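Local coordinates for protein acyl-CoA dehydrogenase FadE3 (Mycobacterium smegmatis, PDB 4IV6) that belongs to the acyl-CoA dehydrogenase family of flavoproteins and binds dihydroflavine-adenine dinucleotide in pockets that neighbouring subunits of a four-chain assembly build together, at residues B[78-83]-B[256-261]; B[262-267]-B[338-343]; B[326-331]-B[361-366]; B[333-338]-B[354-359]. All blocks are in the same frame, centred on the assembly; numbering follows the deposited sequence. Where two conformers were deposited one is given.

Contact 1 of 4, residues B[78-83]-B[256-261]; sequences LARGWM and VARAAF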
# COMPACT_ATOMS: atom_id res chain seq x y z
N LEU B 78 -14.41 5.43 -24.75
CA LEU B 78 -14.85 4.09 -25.13
C LEU B 78 -14.74 3.13 -23.97
O LEU B 78 -15.71 2.41 -23.66
CB LEU B 78 -14.02 3.58 -26.31
CG LEU B 78 -14.33 4.17 -27.67
CD1 LEU B 78 -13.35 3.62 -28.66
CD2 LEU B 78 -15.74 3.81 -28.10
N ALA B 79 -13.57 3.14 -23.31
CA ALA B 79 -13.31 2.21 -22.20
C ALA B 79 -14.15 2.47 -20.98
O ALA B 79 -14.53 1.52 -20.27
CB ALA B 79 -11.83 2.20 -21.82
N ARG B 80 -14.46 3.74 -20.73
CA ARG B 80 -15.40 4.10 -19.72
C ARG B 80 -16.74 3.37 -19.89
O ARG B 80 -17.30 2.84 -18.93
CB ARG B 80 -15.59 5.61 -19.74
CG ARG B 80 -16.57 6.18 -18.74
CD ARG B 80 -16.71 7.69 -19.02
NE ARG B 80 -17.89 8.20 -18.34
CZ ARG B 80 -19.11 8.26 -18.84
NH1 ARG B 80 -20.06 8.72 -18.06
NH2 ARG B 80 -19.39 7.99 -20.10
N GLY B 81 -17.25 3.31 -21.12
CA GLY B 81 -18.47 2.54 -21.38
C GLY B 81 -18.27 1.03 -21.31
O GLY B 81 -19.04 0.31 -20.70
N TRP B 82 -17.22 0.55 -21.94
CA TRP B 82 -16.92 -0.88 -21.99
C TRP B 82 -15.50 -1.07 -22.48
O TRP B 82 -15.20 -0.73 -23.63
CB TRP B 82 -17.91 -1.61 -22.90
CG TRP B 82 -17.87 -3.10 -22.88
CD1 TRP B 82 -17.20 -3.92 -22.00
CD2 TRP B 82 -18.60 -3.97 -23.75
NE1 TRP B 82 -17.48 -5.24 -22.28
CE2 TRP B 82 -18.32 -5.30 -23.36
CE3 TRP B 82 -19.47 -3.76 -24.83
CZ2 TRP B 82 -18.87 -6.40 -24.01
CZ3 TRP B 82 -20.00 -4.86 -25.47
CH2 TRP B 82 -19.70 -6.16 -25.05
N MET B 83 -14.63 -1.58 -21.60
CA MET B 83 -13.21 -1.72 -21.89
C MET B 83 -13.01 -2.43 -23.23
O MET B 83 -12.14 -2.05 -24.03
CB MET B 83 -12.51 -2.51 -20.78
CG MET B 83 -10.99 -2.59 -20.92
SD MET B 83 -10.21 -3.63 -19.65
CE MET B 83 -10.65 -5.26 -20.23
N VAL B 256 -11.75 2.96 -17.54
CA VAL B 256 -12.35 2.03 -16.59
C VAL B 256 -12.39 2.65 -15.17
O VAL B 256 -13.41 2.60 -14.49
CB VAL B 256 -11.64 0.66 -16.58
CG1 VAL B 256 -12.15 -0.21 -15.44
CG2 VAL B 256 -11.89 -0.06 -17.89
N ALA B 257 -11.30 3.29 -14.77
CA ALA B 257 -11.27 4.05 -13.52
C ALA B 257 -12.33 5.14 -13.44
O ALA B 257 -12.97 5.29 -12.38
CB ALA B 257 -9.89 4.65 -13.31
N ARG B 258 -12.55 5.88 -14.53
CA ARG B 258 -13.56 6.96 -14.53
C ARG B 258 -14.92 6.34 -14.27
O ARG B 258 -15.69 6.87 -13.49
CB ARG B 258 -13.61 7.74 -15.85
CG ARG B 258 -12.55 8.84 -15.98
CD ARG B 258 -12.60 9.50 -17.35
NE ARG B 258 -13.89 10.14 -17.53
CZ ARG B 258 -14.38 10.56 -18.69
NH1 ARG B 258 -13.70 10.45 -19.79
NH2 ARG B 258 -15.60 11.08 -18.73
N ALA B 259 -15.17 5.19 -14.88
CA ALA B 259 -16.48 4.52 -14.74
C ALA B 259 -16.69 4.03 -13.30
O ALA B 259 -17.74 4.24 -12.72
CB ALA B 259 -16.62 3.37 -15.72
N ALA B 260 -15.70 3.36 -12.73
CA ALA B 260 -15.81 2.87 -11.37
C ALA B 260 -15.97 4.03 -10.37
O ALA B 260 -16.83 4.00 -9.50
CB ALA B 260 -14.60 2.03 -11.03
N PHE B 261 -15.13 5.05 -10.52
CA PHE B 261 -15.22 6.23 -9.67
C PHE B 261 -16.55 6.97 -9.78
O PHE B 261 -17.16 7.30 -8.75
CB PHE B 261 -14.08 7.21 -9.95
CG PHE B 261 -14.14 8.44 -9.09
CD1 PHE B 261 -13.92 8.33 -7.72
CD2 PHE B 261 -14.46 9.66 -9.62
CE1 PHE B 261 -13.99 9.44 -6.88
CE2 PHE B 261 -14.53 10.79 -8.79
CZ PHE B 261 -14.30 10.68 -7.43
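Arg-80 does most of the work where the end of helix 68-81 meets the long helix 234-270. Its CG stands anti to the backbone N (chi1 179°) and passes the methyl of Ala-259, with CG 4.1 Å from CB. The chain stays extended, so CD arrives over one face of the Arg-258 guanidinium, near its rim, 3.6 Å from NH2. NE follows to 3.7 Å from Arg-258 NH2, and the two guanidinium planes lie 28° apart. That brings like charges close together, and acids around the contact would offset the repulsion: Arg-80 reaches Glu-262 through NH1 and Glu-23 through NH2, while NH1 of Arg-258 is held by Glu-76 and Glu-77. Arg-258 bends at chi3 and crosses the Arg-80 side chain obliquely. Beside this polar layer the backbones run close, with CA of Arg-80 only 4.8 Å from CA of Val-256. Ala-259 CB presses to 3.3 Å from Arg-80 O, a tight fit of methyl on carbonyl oxygen. Further along, Val-256 CG2 sits 3.8 Å from Met-83 CB and also touches Ala-79 O. The arrangement is the seam of the acyl-CoA dehydrogenase fold at which the N-terminal helical domain lies against the C-terminal helix bundle, here joined by buried, acid-flanked arginines next to small apolar side chains.

Contact 2 of 4, residues B[262-267]-B[338-343]; sequences EDALRY and VRVHGG. With FDA (dihydroflavine-adenine dinucleotide), chain C.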
# COMPACT_ATOMS: atom_id res chain seq x y z
N GLU B 262 -17.03 7.22 -10.99
CA GLU B 262 -18.36 7.84 -11.14
C GLU B 262 -19.46 7.07 -10.42
O GLU B 262 -20.29 7.68 -9.72
CB GLU B 262 -18.74 7.98 -12.63
CG GLU B 262 -17.97 9.06 -13.33
CD GLU B 262 -18.19 9.08 -14.84
OE1 GLU B 262 -19.19 8.57 -15.34
OE2 GLU B 262 -17.34 9.60 -15.54
N ASP B 263 -19.49 5.74 -10.58
CA ASP B 263 -20.51 4.92 -9.95
C ASP B 263 -20.42 4.98 -8.43
O ASP B 263 -21.42 5.09 -7.74
CB ASP B 263 -20.43 3.45 -10.39
CG ASP B 263 -20.96 3.23 -11.80
OD1 ASP B 263 -21.38 4.22 -12.46
OD2 ASP B 263 -20.93 2.05 -12.27
N ALA B 264 -19.20 4.90 -7.91
CA ALA B 264 -18.98 4.96 -6.47
C ALA B 264 -19.42 6.31 -5.88
O ALA B 264 -20.08 6.37 -4.86
CB ALA B 264 -17.53 4.69 -6.18
N LEU B 265 -19.06 7.39 -6.55
CA LEU B 265 -19.41 8.73 -6.06
C LEU B 265 -20.90 8.96 -6.08
O LEU B 265 -21.47 9.46 -5.11
CB LEU B 265 -18.74 9.79 -6.91
CG LEU B 265 -18.99 11.24 -6.52
CD1 LEU B 265 -18.57 11.53 -5.09
CD2 LEU B 265 -18.20 12.13 -7.48
N ARG B 266 -21.55 8.56 -7.17
CA ARG B 266 -22.99 8.63 -7.26
C ARG B 266 -23.65 7.77 -6.19
O ARG B 266 -24.52 8.25 -5.46
CB ARG B 266 -23.49 8.19 -8.63
CG ARG B 266 -25.01 8.07 -8.70
CD ARG B 266 -25.53 7.69 -10.09
NE ARG B 266 -24.84 6.51 -10.64
CZ ARG B 266 -24.91 5.26 -10.15
NH1 ARG B 266 -25.67 4.95 -9.08
NH2 ARG B 266 -24.23 4.30 -10.75
N TYR B 267 -23.26 6.50 -6.10
CA TYR B 267 -23.87 5.64 -5.10
C TYR B 267 -23.72 6.21 -3.68
O TYR B 267 -24.64 6.09 -2.90
CB TYR B 267 -23.25 4.24 -5.12
CG TYR B 267 -24.01 3.24 -4.30
CD1 TYR B 267 -25.24 2.73 -4.74
CD2 TYR B 267 -23.52 2.79 -3.08
CE1 TYR B 267 -25.97 1.80 -3.98
CE2 TYR B 267 -24.21 1.86 -2.32
CZ TYR B 267 -25.44 1.37 -2.76
OH TYR B 267 -26.10 0.43 -1.98
N VAL B 338 -16.12 -1.26 -5.49
CA VAL B 338 -16.86 -2.41 -5.01
C VAL B 338 -17.14 -2.18 -3.52
O VAL B 338 -18.29 -2.38 -3.07
CB VAL B 338 -16.09 -3.72 -5.26
CG1 VAL B 338 -16.64 -4.88 -4.46
CG2 VAL B 338 -16.17 -4.07 -6.73
N ARG B 339 -16.12 -1.73 -2.78
CA ARG B 339 -16.23 -1.56 -1.32
C ARG B 339 -17.32 -0.52 -1.01
O ARG B 339 -18.14 -0.70 -0.11
CB ARG B 339 -14.92 -1.05 -0.69
CG ARG B 339 -13.71 -1.98 -0.75
CD ARG B 339 -12.52 -1.24 -0.17
NE ARG B 339 -11.20 -1.86 -0.32
CZ ARG B 339 -10.71 -2.78 0.50
NH1 ARG B 339 -11.44 -3.27 1.51
NH2 ARG B 339 -9.46 -3.20 0.33
N VAL B 340 -17.32 0.55 -1.78
CA VAL B 340 -18.30 1.64 -1.59
C VAL B 340 -19.73 1.15 -1.71
O VAL B 340 -20.61 1.69 -1.04
CB VAL B 340 -18.00 2.83 -2.53
CG1 VAL B 340 -19.14 3.83 -2.57
CG2 VAL B 340 -16.74 3.56 -2.05
N HIS B 341 -19.97 0.15 -2.56
CA HIS B 341 -21.30 -0.41 -2.77
C HIS B 341 -21.72 -1.45 -1.70
O HIS B 341 -22.86 -1.95 -1.71
CB HIS B 341 -21.40 -1.02 -4.18
CG HIS B 341 -21.56 -0.00 -5.27
ND1 HIS B 341 -20.52 0.77 -5.73
CD2 HIS B 341 -22.66 0.39 -5.96
CE1 HIS B 341 -20.96 1.59 -6.67
NE2 HIS B 341 -22.25 1.37 -6.83
N GLY B 342 -20.84 -1.77 -0.78
CA GLY B 342 -21.15 -2.80 0.19
C GLY B 342 -21.50 -4.10 -0.52
O GLY B 342 -20.88 -4.45 -1.52
N GLY B 343 -22.53 -4.79 -0.04
CA GLY B 343 -22.90 -6.08 -0.61
C GLY B 343 -23.26 -6.00 -2.08
O GLY B 343 -22.99 -6.91 -2.85
PA FDA C . -24.10 -0.45 3.59
O1A FDA C . -25.11 0.14 2.66
O2A FDA C . -24.30 -0.55 5.08
O5B FDA C . -22.71 0.31 3.38
C5B FDA C . -22.27 0.79 2.09
C4B FDA C . -20.85 1.32 2.24
O4B FDA C . -20.84 2.33 3.27
C3B FDA C . -19.87 0.25 2.70
O3B FDA C . -18.59 0.62 2.22
C2B FDA C . -19.90 0.42 4.21
O2B FDA C . -18.75 -0.09 4.86
C1B FDA C . -20.02 1.91 4.34
N9A FDA C . -20.64 2.31 5.58
C8A FDA C . -21.93 2.16 5.91
N7A FDA C . -22.14 2.68 7.14
C5A FDA C . -20.94 3.17 7.61
C6A FDA C . -20.46 3.81 8.84
N6A FDA C . -21.32 4.06 9.87
N1A FDA C . -19.15 4.14 8.90
C2A FDA C . -18.30 3.89 7.88
N3A FDA C . -18.67 3.29 6.73
C4A FDA C . -19.96 2.92 6.56
N1 FDA C . -26.31 -10.93 5.42
C2 FDA C . -27.08 -11.72 6.19
O2 FDA C . -27.80 -11.20 7.08
N3 FDA C . -27.05 -13.05 6.03
C4 FDA C . -26.31 -13.66 5.10
O4 FDA C . -26.35 -14.87 4.99
C4X FDA C . -25.46 -12.88 4.23
N5 FDA C . -24.68 -13.40 3.26
C5X FDA C . -24.27 -12.58 2.24
C6 FDA C . -23.86 -13.11 1.01
C7 FDA C . -23.42 -12.29 -0.00
C7M FDA C . -23.00 -12.86 -1.32
C8 FDA C . -23.40 -10.91 0.19
C8M FDA C . -22.93 -9.95 -0.84
C9 FDA C . -23.78 -10.38 1.39
C9A FDA C . -24.25 -11.19 2.42
N10 FDA C . -24.69 -10.60 3.65
C10 FDA C . -25.51 -11.42 4.46
C1' FDA C . -25.03 -9.18 3.66
C2' FDA C . -23.79 -8.44 4.11
O2' FDA C . -23.47 -8.73 5.47
C3' FDA C . -24.03 -6.95 3.83
O3' FDA C . -23.81 -6.70 2.41
C4' FDA C . -23.10 -6.09 4.65
O4' FDA C . -23.66 -6.03 5.94
C5' FDA C . -22.97 -4.66 4.14
O5' FDA C . -24.25 -4.13 3.98
P FDA C . -24.75 -3.12 2.89
O1P FDA C . -24.50 -3.68 1.54
O2P FDA C . -26.14 -2.86 3.32
O3P FDA C . -23.71 -1.91 3.12
O HOH W 1 -24.04 1.86 -8.85
O HOH W 2 -24.73 -0.50 0.04
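The C-terminal end of helix 316-340 and the glycine turn after it form part of a dihydroflavine-adenine dinucleotide site, and helix 234-270 backs this turn with an aromatic stack. Tyr-267 and His-341 make an offset stack, their centroids 4.3 Å apart and their planes inclined by 21°. The imidazole is shifted toward the root of the tyrosine, so that His-341 NE2 lies 3.5 Å from Tyr-267 CB and CD2 sits over the ring near CG. Both ring nitrogens of His-341 have partners, which would hold its rotation: ND1 turns back to the carbonyl of Ala-337, and NE2 lies 2.7 Å from a water that accepts a hydrogen bond from Arg-266 NH2. A second water, in the plane of the phenol ring, lies 2.6 Å from Tyr-267 OH and donates both to the carbonyl of His-341 and to phosphate oxygen O1A of FDA. One turn earlier on helix 234-270, Ala-264 offers its methyl to Val-340 CG1. Beyond the stack, Gly-342 takes a positive phi (57°) and the bare backbone lets the diphosphate come close, Gly-343 N donating to O1P at 2.8 Å. The ribose O3B donates to Arg-339 O at 2.7 Å. Ser-133 and Thr-127 of a neighbouring subunit are among the residues that bond the same ligand, in a pocket where a helix end and glycine turn grip the diphosphate at a subunit interface.

Contact 3 of 4, residues B[326-331]-B[361-366]; sequences ASETAM and LMIVGE. With FDA (dihydroflavine-adenine dinucleotide), chain D.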
# COMPACT_ATOMS: atom_id res chain seq x y z
N ALA B 326 -1.49 4.14 -14.63
CA ALA B 326 -2.93 4.13 -14.85
C ALA B 326 -3.53 2.75 -14.58
O ALA B 326 -4.62 2.64 -14.02
CB ALA B 326 -3.28 4.59 -16.28
N SER B 327 -2.87 1.70 -15.04
CA SER B 327 -3.38 0.33 -14.86
C SER B 327 -3.43 -0.08 -13.37
O SER B 327 -4.43 -0.70 -12.94
CB SER B 327 -2.55 -0.67 -15.67
OG SER B 327 -1.22 -0.78 -15.24
N GLU B 328 -2.40 0.27 -12.60
CA GLU B 328 -2.40 -0.03 -11.16
C GLU B 328 -3.49 0.80 -10.47
O GLU B 328 -4.24 0.28 -9.63
CB GLU B 328 -1.03 0.27 -10.53
CG GLU B 328 0.07 -0.65 -10.98
CD GLU B 328 -0.14 -2.10 -10.57
OE1 GLU B 328 -0.73 -2.37 -9.52
OE2 GLU B 328 0.32 -3.01 -11.29
N THR B 329 -3.59 2.08 -10.87
CA THR B 329 -4.61 2.97 -10.33
C THR B 329 -6.02 2.44 -10.63
O THR B 329 -6.87 2.43 -9.74
CB THR B 329 -4.47 4.40 -10.87
OG1 THR B 329 -3.28 4.98 -10.32
CG2 THR B 329 -5.62 5.29 -10.44
N ALA B 330 -6.28 2.01 -11.87
CA ALA B 330 -7.62 1.50 -12.20
C ALA B 330 -8.01 0.29 -11.37
O ALA B 330 -9.16 0.17 -10.95
CB ALA B 330 -7.76 1.20 -13.70
N MET B 331 -7.07 -0.62 -11.12
CA MET B 331 -7.32 -1.79 -10.26
C MET B 331 -7.66 -1.38 -8.84
O MET B 331 -8.61 -1.89 -8.24
CB MET B 331 -6.10 -2.71 -10.27
CG MET B 331 -6.25 -3.99 -9.49
SD MET B 331 -7.39 -5.17 -10.25
CE MET B 331 -8.97 -4.90 -9.47
N LEU B 361 -6.84 -6.91 -16.74
CA LEU B 361 -6.39 -7.09 -18.13
C LEU B 361 -5.25 -6.16 -18.47
O LEU B 361 -4.26 -6.60 -19.08
CB LEU B 361 -7.54 -6.88 -19.11
CG LEU B 361 -7.31 -7.14 -20.61
CD1 LEU B 361 -6.84 -5.90 -21.35
CD2 LEU B 361 -6.36 -8.30 -20.90
N MET B 362 -5.35 -4.88 -18.10
CA MET B 362 -4.34 -3.88 -18.44
C MET B 362 -3.05 -4.06 -17.64
O MET B 362 -2.03 -3.50 -17.99
CB MET B 362 -4.89 -2.47 -18.22
CG MET B 362 -5.90 -2.04 -19.29
SD MET B 362 -7.53 -2.77 -19.10
CE MET B 362 -8.26 -1.60 -17.92
N ILE B 363 -3.12 -4.84 -16.58
CA ILE B 363 -1.96 -5.15 -15.74
C ILE B 363 -1.16 -6.36 -16.26
O ILE B 363 0.07 -6.28 -16.34
CB ILE B 363 -2.44 -5.41 -14.30
CG1 ILE B 363 -2.78 -4.07 -13.64
CG2 ILE B 363 -1.41 -6.13 -13.47
CD1 ILE B 363 -3.40 -4.22 -12.26
N VAL B 364 -1.84 -7.46 -16.58
CA VAL B 364 -1.18 -8.74 -16.91
C VAL B 364 -1.21 -9.12 -18.37
O VAL B 364 -0.46 -10.02 -18.79
CB VAL B 364 -1.77 -9.97 -16.16
CG1 VAL B 364 -1.75 -9.74 -14.67
CG2 VAL B 364 -3.19 -10.32 -16.63
N GLY B 365 -2.09 -8.48 -19.12
CA GLY B 365 -2.43 -8.93 -20.48
C GLY B 365 -2.18 -7.90 -21.57
O GLY B 365 -2.65 -8.06 -22.70
N GLU B 366 -1.44 -6.84 -21.26
CA GLU B 366 -1.00 -5.90 -22.31
C GLU B 366 0.47 -5.58 -22.06
O GLU B 366 0.85 -4.43 -21.75
CB GLU B 366 -1.88 -4.65 -22.27
CG GLU B 366 -3.36 -4.89 -22.60
CD GLU B 366 -3.63 -5.10 -24.09
OE1 GLU B 366 -2.67 -4.98 -24.89
OE2 GLU B 366 -4.82 -5.38 -24.48
PA FDA D . 5.10 -14.64 -18.77
O1A FDA D . 6.09 -13.92 -19.66
O2A FDA D . 5.03 -16.14 -18.77
O5B FDA D . 5.32 -14.12 -17.28
C5B FDA D . 4.69 -14.73 -16.13
C4B FDA D . 5.05 -13.92 -14.87
O4B FDA D . 6.48 -13.77 -14.74
C3B FDA D . 4.52 -12.50 -14.93
O3B FDA D . 4.29 -12.03 -13.58
C2B FDA D . 5.66 -11.76 -15.59
O2B FDA D . 5.67 -10.36 -15.35
C1B FDA D . 6.84 -12.40 -14.90
N9A FDA D . 8.11 -12.28 -15.66
C8A FDA D . 8.41 -12.94 -16.80
N7A FDA D . 9.66 -12.64 -17.19
C5A FDA D . 10.16 -11.76 -16.28
C6A FDA D . 11.41 -11.04 -16.09
N6A FDA D . 12.40 -11.20 -16.97
N1A FDA D . 11.56 -10.22 -15.03
C2A FDA D . 10.58 -10.09 -14.12
N3A FDA D . 9.39 -10.71 -14.23
C4A FDA D . 9.15 -11.56 -15.26
N1 FDA D . -0.56 -10.52 -27.02
C2 FDA D . -0.49 -10.23 -28.32
O2 FDA D . 0.57 -10.46 -28.92
N3 FDA D . -1.52 -9.68 -28.99
C4 FDA D . -2.70 -9.41 -28.44
O4 FDA D . -3.64 -8.92 -29.13
C4X FDA D . -2.86 -9.67 -27.00
N5 FDA D . -4.01 -9.47 -26.33
C5X FDA D . -4.24 -10.11 -25.16
C6 FDA D . -5.53 -10.27 -24.65
C7 FDA D . -5.76 -10.91 -23.43
C7M FDA D . -7.16 -11.10 -22.91
C8 FDA D . -4.67 -11.38 -22.68
C8M FDA D . -4.81 -12.07 -21.34
C9 FDA D . -3.39 -11.23 -23.19
C9A FDA D . -3.16 -10.62 -24.43
N10 FDA D . -1.84 -10.52 -24.93
C10 FDA D . -1.70 -10.29 -26.31
C1' FDA D . -0.83 -11.38 -24.31
C2' FDA D . -0.09 -10.55 -23.28
O2' FDA D . 0.68 -9.53 -23.90
C3' FDA D . 0.79 -11.49 -22.45
O3' FDA D . -0.05 -12.19 -21.54
C4' FDA D . 1.86 -10.77 -21.67
O4' FDA D . 2.91 -10.50 -22.62
C5' FDA D . 2.46 -11.65 -20.56
O5' FDA D . 2.82 -12.89 -21.12
P FDA D . 2.78 -14.29 -20.37
O1P FDA D . 3.47 -15.22 -21.34
O2P FDA D . 1.39 -14.58 -19.94
O3P FDA D . 3.67 -13.99 -19.05
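A carboxylate leans on an aliphatic side chain here: OE2 of Glu-328 lies 4.0 Å from CD1 of Ile-363, although the CB of the glutamate points away from the facing segment. A bend at chi2 (-64°) swings the acid back, and the two side chains cross at about a right angle. The charge is not left to the isoleucine, since OE2 is hydrogen-bonded to Asn-369 ND2 and bridged to Arg-339 NH1 of a neighbouring subunit. Ile-363 carries most of the contact. Its CG1 branch is anti to the carbonyl carbon (chi1 -76°), and from there the extended chain pushes CD1 into helix 316-340, where it rests 3.7 Å from Met-331 CB and equally 3.7 Å from Ser-327 O. Met-331 then bends twice and leads off toward Phe-356 and Pro-360. On the other flank Ser-327 CB meets Met-362 CB at 3.9 Å. The hydroxyl of Ser-327 stands in the crowded position between N and carbonyl carbon (chi1 66°), from which OG reaches Lys-323 O and Asn-369 ND2, so this polar atom within the apolar contact is satisfied. Lys-323 NZ in turn binds Met-362 O. Behind the contact, helix 352-364 ends against dihydroflavine-adenine dinucleotide: Leu-361 CD2 packs 3.5 Å from the flavin methyl C7M, and Gly-365 O comes to 3.1 Å from C9A of the ring system. The whole is a helix end in the C-terminal helix bundle of an acyl-CoA dehydrogenase, one side against helix 316-340, the other lining the flavin pocket.

Contact 4 of 4, residues B[333-338]-B[354-359]; sequences IALDAV and RYFRDA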
# COMPACT_ATOMS: atom_id res chain seq x y z
N ILE B 333 -8.88 1.59 -7.83
CA ILE B 333 -10.15 2.27 -7.87
C ILE B 333 -11.29 1.28 -8.06
O ILE B 333 -12.37 1.43 -7.42
CB ILE B 333 -10.16 3.40 -8.92
CG1 ILE B 333 -9.22 4.53 -8.45
CG2 ILE B 333 -11.56 3.94 -9.15
CD1 ILE B 333 -9.03 5.63 -9.49
N ALA B 334 -11.09 0.26 -8.91
CA ALA B 334 -12.16 -0.72 -9.16
C ALA B 334 -12.52 -1.46 -7.87
O ALA B 334 -13.68 -1.60 -7.55
CB ALA B 334 -11.78 -1.70 -10.25
N LEU B 335 -11.52 -1.88 -7.10
CA LEU B 335 -11.80 -2.58 -5.85
C LEU B 335 -12.50 -1.67 -4.86
O LEU B 335 -13.48 -2.10 -4.25
CB LEU B 335 -10.53 -3.16 -5.23
CG LEU B 335 -10.64 -3.72 -3.81
CD1 LEU B 335 -11.65 -4.85 -3.74
CD2 LEU B 335 -9.27 -4.22 -3.42
N ASP B 336 -12.04 -0.43 -4.74
CA ASP B 336 -12.62 0.51 -3.76
C ASP B 336 -14.06 0.87 -4.14
O ASP B 336 -14.89 1.01 -3.27
CB ASP B 336 -11.78 1.75 -3.58
CG ASP B 336 -10.53 1.51 -2.71
OD1 ASP B 336 -10.38 0.44 -2.05
OD2 ASP B 336 -9.69 2.42 -2.69
N ALA B 337 -14.36 0.92 -5.44
CA ALA B 337 -15.74 1.14 -5.89
C ALA B 337 -16.65 -0.02 -5.48
O ALA B 337 -17.80 0.22 -5.12
CB ALA B 337 -15.82 1.38 -7.39
N VAL B 338 -16.12 -1.26 -5.49
CA VAL B 338 -16.86 -2.41 -5.01
C VAL B 338 -17.14 -2.18 -3.52
O VAL B 338 -18.29 -2.38 -3.07
CB VAL B 338 -16.09 -3.72 -5.26
CG1 VAL B 338 -16.64 -4.88 -4.46
CG2 VAL B 338 -16.17 -4.07 -6.73
N ARG B 354 -18.01 -5.64 -12.92
CA ARG B 354 -17.45 -5.73 -14.25
C ARG B 354 -16.13 -4.94 -14.33
O ARG B 354 -15.16 -5.42 -14.92
CB ARG B 354 -18.43 -5.23 -15.31
CG ARG B 354 -17.91 -5.48 -16.71
CD ARG B 354 -18.29 -4.46 -17.72
NE ARG B 354 -19.58 -3.77 -17.57
CZ ARG B 354 -19.76 -2.53 -18.03
NH1 ARG B 354 -18.74 -1.88 -18.63
NH2 ARG B 354 -20.94 -1.94 -17.93
N TYR B 355 -16.10 -3.71 -13.80
CA TYR B 355 -14.85 -2.95 -13.83
C TYR B 355 -13.75 -3.69 -13.10
O TYR B 355 -12.60 -3.66 -13.51
CB TYR B 355 -15.00 -1.53 -13.28
CG TYR B 355 -16.25 -0.80 -13.73
CD1 TYR B 355 -16.65 -0.80 -15.06
CD2 TYR B 355 -17.01 -0.09 -12.80
CE1 TYR B 355 -17.80 -0.13 -15.46
CE2 TYR B 355 -18.16 0.57 -13.19
CZ TYR B 355 -18.53 0.56 -14.51
OH TYR B 355 -19.65 1.27 -14.85
N PHE B 356 -14.12 -4.33 -11.99
CA PHE B 356 -13.20 -5.11 -11.17
C PHE B 356 -12.63 -6.28 -11.99
O PHE B 356 -11.45 -6.58 -11.91
CB PHE B 356 -13.94 -5.59 -9.91
CG PHE B 356 -13.14 -6.47 -9.00
CD1 PHE B 356 -12.25 -5.93 -8.07
CD2 PHE B 356 -13.31 -7.85 -9.00
CE1 PHE B 356 -11.54 -6.76 -7.20
CE2 PHE B 356 -12.60 -8.66 -8.13
CZ PHE B 356 -11.72 -8.12 -7.24
N ARG B 357 -13.47 -6.93 -12.78
CA ARG B 357 -13.02 -8.05 -13.62
C ARG B 357 -12.20 -7.58 -14.83
O ARG B 357 -11.37 -8.31 -15.31
CB ARG B 357 -14.23 -8.86 -14.13
CG ARG B 357 -14.93 -9.74 -13.12
CD ARG B 357 -15.97 -10.60 -13.79
NE ARG B 357 -17.11 -9.82 -14.25
CZ ARG B 357 -17.38 -9.47 -15.50
NH1 ARG B 357 -16.62 -9.87 -16.51
NH2 ARG B 357 -18.48 -8.77 -15.76
N ASP B 358 -12.48 -6.37 -15.32
CA ASP B 358 -11.79 -5.84 -16.51
C ASP B 358 -10.40 -5.25 -16.19
O ASP B 358 -9.48 -5.36 -16.99
CB ASP B 358 -12.64 -4.80 -17.20
CG ASP B 358 -13.76 -5.41 -18.06
OD1 ASP B 358 -13.75 -6.65 -18.27
OD2 ASP B 358 -14.63 -4.65 -18.51
N ALA B 359 -10.25 -4.67 -15.01
CA ALA B 359 -9.04 -3.94 -14.67
C ALA B 359 -7.72 -4.74 -14.71
O ALA B 359 -6.73 -4.23 -15.22
CB ALA B 359 -9.21 -3.24 -13.30
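Phe-356 and Leu-335 lie side by side and point the same way, each with CG anti to its own backbone N, so both run along the same flank of the helix pair. Leu-335 CD1 touches the ring at CE1, 4.0 Å away, and CD1 of the ring reaches the same distance from Leu-335 CA. The carbonyl carbon of Ala-334 lies at the edge of the phenyl, near its plane. Val-338, one turn farther on, crosses obliquely: its CG2 branch, beside the backbone N, comes 4.2 Å from Phe-356 CB and so braces the root of the side chain. Between the helices sits Ala-334, whose methyl points toward helix 352-364 and meets CA of Phe-356 at 3.8 Å, with Tyr-355 O and Ala-359 CB near the same methyl. So small a residue lets helices 316-340 and 352-364 come close; the short segments run nearly antiparallel at 158°, with axes 8.5 Å apart. Tyr-355 starts toward the partner segment but its ring leads away (chi1 -43°), packing on helix 234-270 and hydrogen-bonding through OH to Asp-263. The Phe-356 ring also stacks with Phe-356 of a neighbouring subunit, and Leu-335 packs on Met-331 of that subunit. Everything that meets between the two segments is hydrocarbon or backbone, with neither charge nor polar side-chain group taking part. Their association therefore rests on close fit and the burial of apolar surface, and the same aromatic flank extends that apolar surface into the subunit interface.

All four contacts are buried, and they differ mainly in what borders them. Contact 1 joins the N-terminal and C-terminal helical domains and is the one that brings two arginines close together among acids; it shares helix 234-270 with contact 2, and its Met-83 packs against Met-362 of contact 3. Contacts 3 and 4 share helices 316-340 and 352-364 at different levels: contact 4 is wholly apolar, while contact 3 mixes polar groups in beside the flavin. Contact 2 lies farthest from the chain centre, is the aromatic and water-rich one, and binds FDA at the diphosphate. Ala-264 of contact 2 packs on Ala-337 of contact 4. All four reach the same neighbouring subunit, contact 1 through Met-83 alone.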